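Local coordinates for protein peptidoglycan N-acetylglucosamine deacetylase (Agathobacter rectalis, PDB 5JMU) that probably removes acetyl groups from N-acetylglucosamine units of peptidoglycan, using a zinc-dependent catalytic domain of the NodB polysaccharide deacetylase family, at residues S173-H178 / I200-A205; V183-I188 / N194-I199. All blocks are in the same frame, centred on the assembly; numbering follows the deposited sequence.

Contact 1: residues S173-H178 / I200-A205; sequences SGVQSH and IQWGQA. With ACT (acetate ion), chain B.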
loop_
_atom_site.group_PDB
_atom_site.type_symbol
_atom_site.label_atom_id
_atom_site.label_comp_id
_atom_site.label_asym_id
_atom_site.label_seq_id
_atom_site.Cartn_x
_atom_site.Cartn_y
_atom_site.Cartn_z
ATOM N N SER A 173 16.895 4.878 6.832
ATOM C CA SER A 173 17.640 3.781 7.445
ATOM C C SER A 173 17.043 2.407 7.086
ATOM O O SER A 173 17.810 1.463 6.816
ATOM C CB SER A 173 17.716 3.968 8.963
ATOM O OG SER A 173 16.439 3.977 9.531
ATOM N N GLY A 174 15.714 2.258 7.046
ATOM C CA GLY A 174 15.159 0.962 6.654
ATOM C C GLY A 174 15.453 0.505 5.222
ATOM O O GLY A 174 15.664 -0.687 4.961
ATOM N N VAL A 175 15.460 1.443 4.275
ATOM C CA VAL A 175 15.734 1.124 2.873
ATOM C C VAL A 175 17.116 0.526 2.693
ATOM O O VAL A 175 17.342 -0.306 1.818
ATOM C CB VAL A 175 15.550 2.400 2.012
ATOM C CG1 VAL A 175 16.356 2.362 0.735
ATOM C CG2 VAL A 175 14.036 2.630 1.734
ATOM N N GLN A 176 18.062 0.969 3.523
ATOM C CA GLN A 176 19.436 0.513 3.345
ATOM C C GLN A 176 19.624 -0.950 3.732
ATOM O O GLN A 176 20.683 -1.530 3.465
ATOM C CB GLN A 176 20.387 1.393 4.149
ATOM C CG GLN A 176 20.470 2.804 3.550
ATOM C CD GLN A 176 21.327 3.701 4.382
ATOM O OE1 GLN A 176 22.546 3.529 4.434
ATOM N NE2 GLN A 176 20.706 4.635 5.083
ATOM N N SER A 177 18.615 -1.535 4.356
ATOM C CA SER A 177 18.659 -2.946 4.684
ATOM C C SER A 177 18.304 -3.851 3.525
ATOM O O SER A 177 18.489 -5.053 3.652
ATOM C CB SER A 177 17.688 -3.262 5.819
ATOM O OG SER A 177 18.055 -2.491 6.945
ATOM N N HIS A 178 17.786 -3.292 2.424
ATOM C CA HIS A 178 17.175 -4.113 1.383
ATOM C C HIS A 178 17.582 -3.644 0.017
ATOM O O HIS A 178 17.580 -2.456 -0.253
ATOM C CB HIS A 178 15.628 -4.062 1.447
ATOM C CG HIS A 178 15.083 -4.535 2.766
ATOM N ND1 HIS A 178 15.157 -5.850 3.182
ATOM C CD2 HIS A 178 14.449 -3.856 3.752
ATOM C CE1 HIS A 178 14.622 -5.951 4.399
ATOM N NE2 HIS A 178 14.176 -4.761 4.760
ATOM N N ILE A 200 12.655 11.184 -1.094
ATOM C CA ILE A 200 12.984 11.115 -2.519
ATOM C C ILE A 200 14.347 11.783 -2.821
ATOM O O ILE A 200 15.166 11.212 -3.587
ATOM C CB ILE A 200 11.885 11.737 -3.374
ATOM C CG1 ILE A 200 10.616 10.861 -3.307
ATOM C CG2 ILE A 200 12.372 11.833 -4.845
ATOM C CD1 ILE A 200 9.380 11.561 -3.889
ATOM N N GLN A 201 14.585 12.955 -2.249
ATOM C CA GLN A 201 15.867 13.611 -2.467
ATOM C C GLN A 201 17.016 12.688 -2.059
ATOM O O GLN A 201 17.990 12.528 -2.804
ATOM C CB GLN A 201 15.959 14.914 -1.668
ATOM C CG GLN A 201 15.047 16.001 -2.258
ATOM C CD GLN A 201 14.967 17.256 -1.395
ATOM O OE1 GLN A 201 15.023 17.202 -0.180
ATOM N NE2 GLN A 201 14.806 18.384 -2.041
ATOM N N TRP A 202 16.896 12.092 -0.881
ATOM C CA TRP A 202 17.963 11.209 -0.417
ATOM C C TRP A 202 18.115 9.987 -1.336
ATOM O O TRP A 202 19.230 9.623 -1.745
ATOM C CB TRP A 202 17.707 10.750 1.026
ATOM C CG TRP A 202 18.790 9.849 1.497
ATOM C CD1 TRP A 202 19.974 10.213 2.102
ATOM C CD2 TRP A 202 18.823 8.428 1.373
ATOM N NE1 TRP A 202 20.730 9.096 2.350
ATOM C CE2 TRP A 202 20.038 7.988 1.937
ATOM C CE3 TRP A 202 17.925 7.479 0.873
ATOM C CZ2 TRP A 202 20.387 6.628 1.974
ATOM C CZ3 TRP A 202 18.269 6.148 0.917
ATOM C CH2 TRP A 202 19.469 5.736 1.470
ATOM N N GLY A 203 16.996 9.350 -1.649
ATOM C CA GLY A 203 17.071 8.141 -2.447
ATOM C C GLY A 203 17.677 8.446 -3.804
ATOM O O GLY A 203 18.592 7.736 -4.252
ATOM N N GLN A 204 17.211 9.511 -4.446
ATOM C CA GLN A 204 17.722 9.784 -5.787
ATOM C C GLN A 204 19.216 10.152 -5.735
ATOM O O GLN A 204 19.992 9.776 -6.633
ATOM C CB GLN A 204 16.876 10.866 -6.461
ATOM C CG GLN A 204 15.500 10.293 -6.800
ATOM C CD GLN A 204 14.665 11.183 -7.715
ATOM O OE1 GLN A 204 14.821 12.408 -7.737
ATOM N NE2 GLN A 204 13.736 10.564 -8.435
ATOM N N ALA A 205 19.625 10.833 -4.669
ATOM C CA ALA A 205 21.039 11.205 -4.537
ATOM C C ALA A 205 21.940 10.008 -4.200
ATOM O O ALA A 205 23.171 10.091 -4.336
ATOM C CB ALA A 205 21.206 12.316 -3.443
HETATM C C ACT B . 16.070 -8.965 2.058
HETATM O O ACT B . 16.822 -9.458 2.923
HETATM O OXT ACT B . 16.424 -7.868 1.544
HETATM C CH3 ACT B . 14.800 -9.644 1.655
#

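Contact 2: residues V183-I188 / N194-I199; sequences VLQHDI and NAVEQI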
loop_
_atom_site.group_PDB
_atom_site.type_symbol
_atom_site.label_atom_id
_atom_site.label_comp_id
_atom_site.label_asym_id
_atom_site.label_seq_id
_atom_site.Cartn_x
_atom_site.Cartn_y
_atom_site.Cartn_z
ATOM N N VAL A 183 8.107 0.428 1.120
ATOM C CA VAL A 183 7.967 1.327 2.279
ATOM C C VAL A 183 6.496 1.520 2.610
ATOM O O VAL A 183 5.715 1.785 1.664
ATOM C CB VAL A 183 8.570 2.688 1.945
ATOM C CG1 VAL A 183 8.444 3.676 3.190
ATOM C CG2 VAL A 183 10.053 2.538 1.517
ATOM N N LEU A 184 6.121 1.350 3.870
ATOM C CA LEU A 184 4.765 1.643 4.307
ATOM C C LEU A 184 4.655 3.032 4.895
ATOM O O LEU A 184 5.279 3.301 5.912
ATOM C CB LEU A 184 4.317 0.635 5.394
ATOM C CG LEU A 184 2.992 0.864 6.141
ATOM C CD1 LEU A 184 1.820 0.800 5.110
ATOM C CD2 LEU A 184 2.796 -0.196 7.205
ATOM N N GLN A 185 3.877 3.910 4.267
ATOM C CA GLN A 185 3.443 5.159 4.878
ATOM C C GLN A 185 1.923 5.268 4.746
ATOM O O GLN A 185 1.276 4.469 4.049
ATOM C CB GLN A 185 4.088 6.396 4.240
ATOM C CG GLN A 185 5.587 6.514 4.508
ATOM C CD GLN A 185 6.185 7.677 3.729
ATOM O OE1 GLN A 185 6.716 7.502 2.610
ATOM N NE2 GLN A 185 6.097 8.889 4.311
ATOM N N HIS A 186 1.358 6.294 5.382
ATOM C CA HIS A 186 -0.068 6.519 5.331
ATOM C C HIS A 186 -0.301 7.931 4.852
ATOM O O HIS A 186 0.100 8.884 5.549
ATOM C CB HIS A 186 -0.685 6.328 6.733
ATOM C CG HIS A 186 -0.637 4.901 7.220
ATOM N ND1 HIS A 186 0.517 4.313 7.702
ATOM C CD2 HIS A 186 -1.602 3.946 7.292
ATOM C CE1 HIS A 186 0.265 3.060 8.048
ATOM N NE2 HIS A 186 -1.014 2.810 7.813
ATOM N N ASP A 187 -0.960 8.107 3.709
ATOM C CA ASP A 187 -1.096 9.492 3.213
ATOM C C ASP A 187 -2.185 10.302 3.927
ATOM O O ASP A 187 -2.368 11.493 3.632
ATOM C CB ASP A 187 -1.315 9.555 1.668
ATOM C CG ASP A 187 -2.529 8.775 1.173
ATOM O OD1 ASP A 187 -2.713 7.615 1.596
ATOM O OD2 ASP A 187 -3.285 9.279 0.288
ATOM N N ILE A 188 -2.870 9.686 4.895
ATOM C CA ILE A 188 -3.781 10.435 5.757
ATOM C C ILE A 188 -3.069 11.119 6.929
ATOM O O ILE A 188 -3.711 11.829 7.712
ATOM C CB ILE A 188 -4.880 9.519 6.321
ATOM C CG1 ILE A 188 -4.252 8.316 7.024
ATOM C CG2 ILE A 188 -5.846 9.111 5.211
ATOM C CD1 ILE A 188 -5.225 7.651 8.016
ATOM N N ASN A 194 4.640 14.854 4.662
ATOM C CA ASN A 194 5.611 15.948 4.571
ATOM C C ASN A 194 7.062 15.439 4.568
ATOM O O ASN A 194 7.998 16.209 4.325
ATOM C CB ASN A 194 5.411 16.947 5.723
ATOM C CG ASN A 194 4.197 17.831 5.523
ATOM O OD1 ASN A 194 3.621 17.874 4.427
ATOM N ND2 ASN A 194 3.826 18.573 6.571
ATOM N N ALA A 195 7.235 14.149 4.844
ATOM C CA ALA A 195 8.550 13.524 4.814
ATOM C C ALA A 195 8.960 13.070 3.409
ATOM O O ALA A 195 10.118 12.788 3.146
ATOM C CB ALA A 195 8.561 12.314 5.756
ATOM N N VAL A 196 7.995 12.964 2.508
ATOM C CA VAL A 196 8.248 12.251 1.253
ATOM C C VAL A 196 9.289 12.990 0.391
ATOM O O VAL A 196 10.180 12.351 -0.209
ATOM C CB VAL A 196 6.939 12.063 0.469
ATOM C CG1 VAL A 196 7.215 11.560 -0.967
ATOM C CG2 VAL A 196 6.028 11.074 1.232
ATOM N N GLU A 197 9.231 14.322 0.385
ATOM C CA GLU A 197 10.208 15.067 -0.402
ATOM C C GLU A 197 11.681 14.764 -0.037
ATOM O O GLU A 197 12.529 14.483 -0.915
ATOM C CB GLU A 197 9.930 16.586 -0.309
ATOM C CG GLU A 197 10.948 17.404 -1.097
ATOM C CD GLU A 197 10.496 18.843 -1.353
ATOM O OE1 GLU A 197 9.862 19.456 -0.466
ATOM O OE2 GLU A 197 10.790 19.358 -2.445
ATOM N N GLN A 198 12.005 14.810 1.254
ATOM C CA GLN A 198 13.364 14.503 1.687
ATOM C C GLN A 198 13.727 13.046 1.432
ATOM O O GLN A 198 14.881 12.766 1.095
ATOM C CB GLN A 198 13.526 14.811 3.150
ATOM C CG GLN A 198 13.688 16.274 3.445
ATOM C CD GLN A 198 13.526 16.487 4.943
ATOM O OE1 GLN A 198 14.495 16.403 5.706
ATOM N NE2 GLN A 198 12.297 16.713 5.380
ATOM N N ILE A 199 12.753 12.131 1.574
ATOM C CA ILE A 199 13.006 10.724 1.285
ATOM C C ILE A 199 13.395 10.548 -0.194
ATOM O O ILE A 199 14.369 9.849 -0.508
ATOM C CB ILE A 199 11.758 9.865 1.645
ATOM C CG1 ILE A 199 11.623 9.773 3.179
ATOM C CG2 ILE A 199 11.847 8.451 1.055
ATOM C CD1 ILE A 199 10.172 9.330 3.639
#

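Contact 1: residues S173-H178 / I200-A205
His178 ND1 donates a nearly straight hydrogen bond of 2.9 Å to OXT of an acetate ion, with an N-H...O angle of 173°. The acetate approaches the edge of the imidazole near its plane and is probably a visitor from the crystallisation liquor. In this NodB-type deacetylase domain, a distorted beta/alpha barrel, His178 is the last residue of the type I turn that begins at Val175 and leads from helix 164-175 to strand 180-186. His178 N to Val175 O (3.1 Å) closes that turn, while Ser177 CB lies 3.8 Å above one face of the imidazole, toward its rim. A leucine in place of His178 would probably leave the acetate oxygen without its N-H donor and Ser177 CB without a flat ring to rest on.

The two segments themselves meet through Trp202, whose CG stands anti to the backbone N (chi1 180°), an orientation that carries the indole out from helix 196-205 toward the end of helix 164-175. Trp suits this place because its broad, flat indole can bridge, with the six-membered ring leading, two segments whose nearest CA atoms, those of Val175 and Gly203, are 8.9 Å apart. Tyr208 meets the indole as well. Gln176 approaches with CG and its amide: the amide plane is turned 38° from the indole, so the two groups are inclined rather than stacked. A glutamine serves both needs here, since CG lies against the six-membered ring while NE2 hydrogen-bonds to Ile172 O in the preceding helical turn. Val175 is buried against Ile22 and Val183. Gln176 CG comes within 3.7 Å of Trp202 CH2, and Gln176 NE2 is 3.7 Å from Trp202 CZ2.

Contact 2: residues V183-I188 / N194-I199
Gln185 and Ile199 reach for each other from opposite directions, one from strand 180-186 and the other from helix 196-205, while Val196 slants in across the glutamine amide. CG of Gln185 lies anti to its own carbonyl carbon, and the chain runs extended from there (chi2 174°), which carries the carboxamide to the helix. There the Val196 methyl CG2 is almost equally far from Gln185 NE2 (3.8 Å) and OE1 (3.9 Å). Ile199 CD1 stands 4.0 Å from Gln185 OE1. No hydrogen bond joins the two segments; Gln185 NE2 instead hydrogen-bonds to OG of Ser192, in the short helix 190-193 just before. This explains a glutamine in a buried place: it is long enough to span to the helix, and its nitrogen has a polar partner. Branched Val196 and Ile199 suit the helix face because their methyls lie against the amide, while Val196 also touches Leu37 and Leu41 of helix 34-43 and Ile199 touches Val171 of helix 164-175. Small Ala195 lies close to Val167 and Val168. Helix 196-205 packs on strand 180-186; leading on to strand 209-210, which like 180-186 pairs in parallel with strand 21-27, it forms a beta-alpha-beta crossover of a beta/alpha barrel.

Contacts 1 and 2 share helix 196-205: its first turns lie against strand 180-186 in contact 2, and its later turns against the end of helix 164-175 in contact 1. Residues 183-199 fall between the two segments of contact 1, so contact 2 is nested inside the loop that contact 1 closes. Their centres are 12 Å apart, and they touch where Val175 CG2 packs against Val183 CG2 at 4.0 Å in the conformer described, and so with some doubt. They differ in their relation to the metal. The Gln185 side chain is about 11 Å from the zinc ion held by Asp28, His76 and His80, whereas contact 1 lies away from the site.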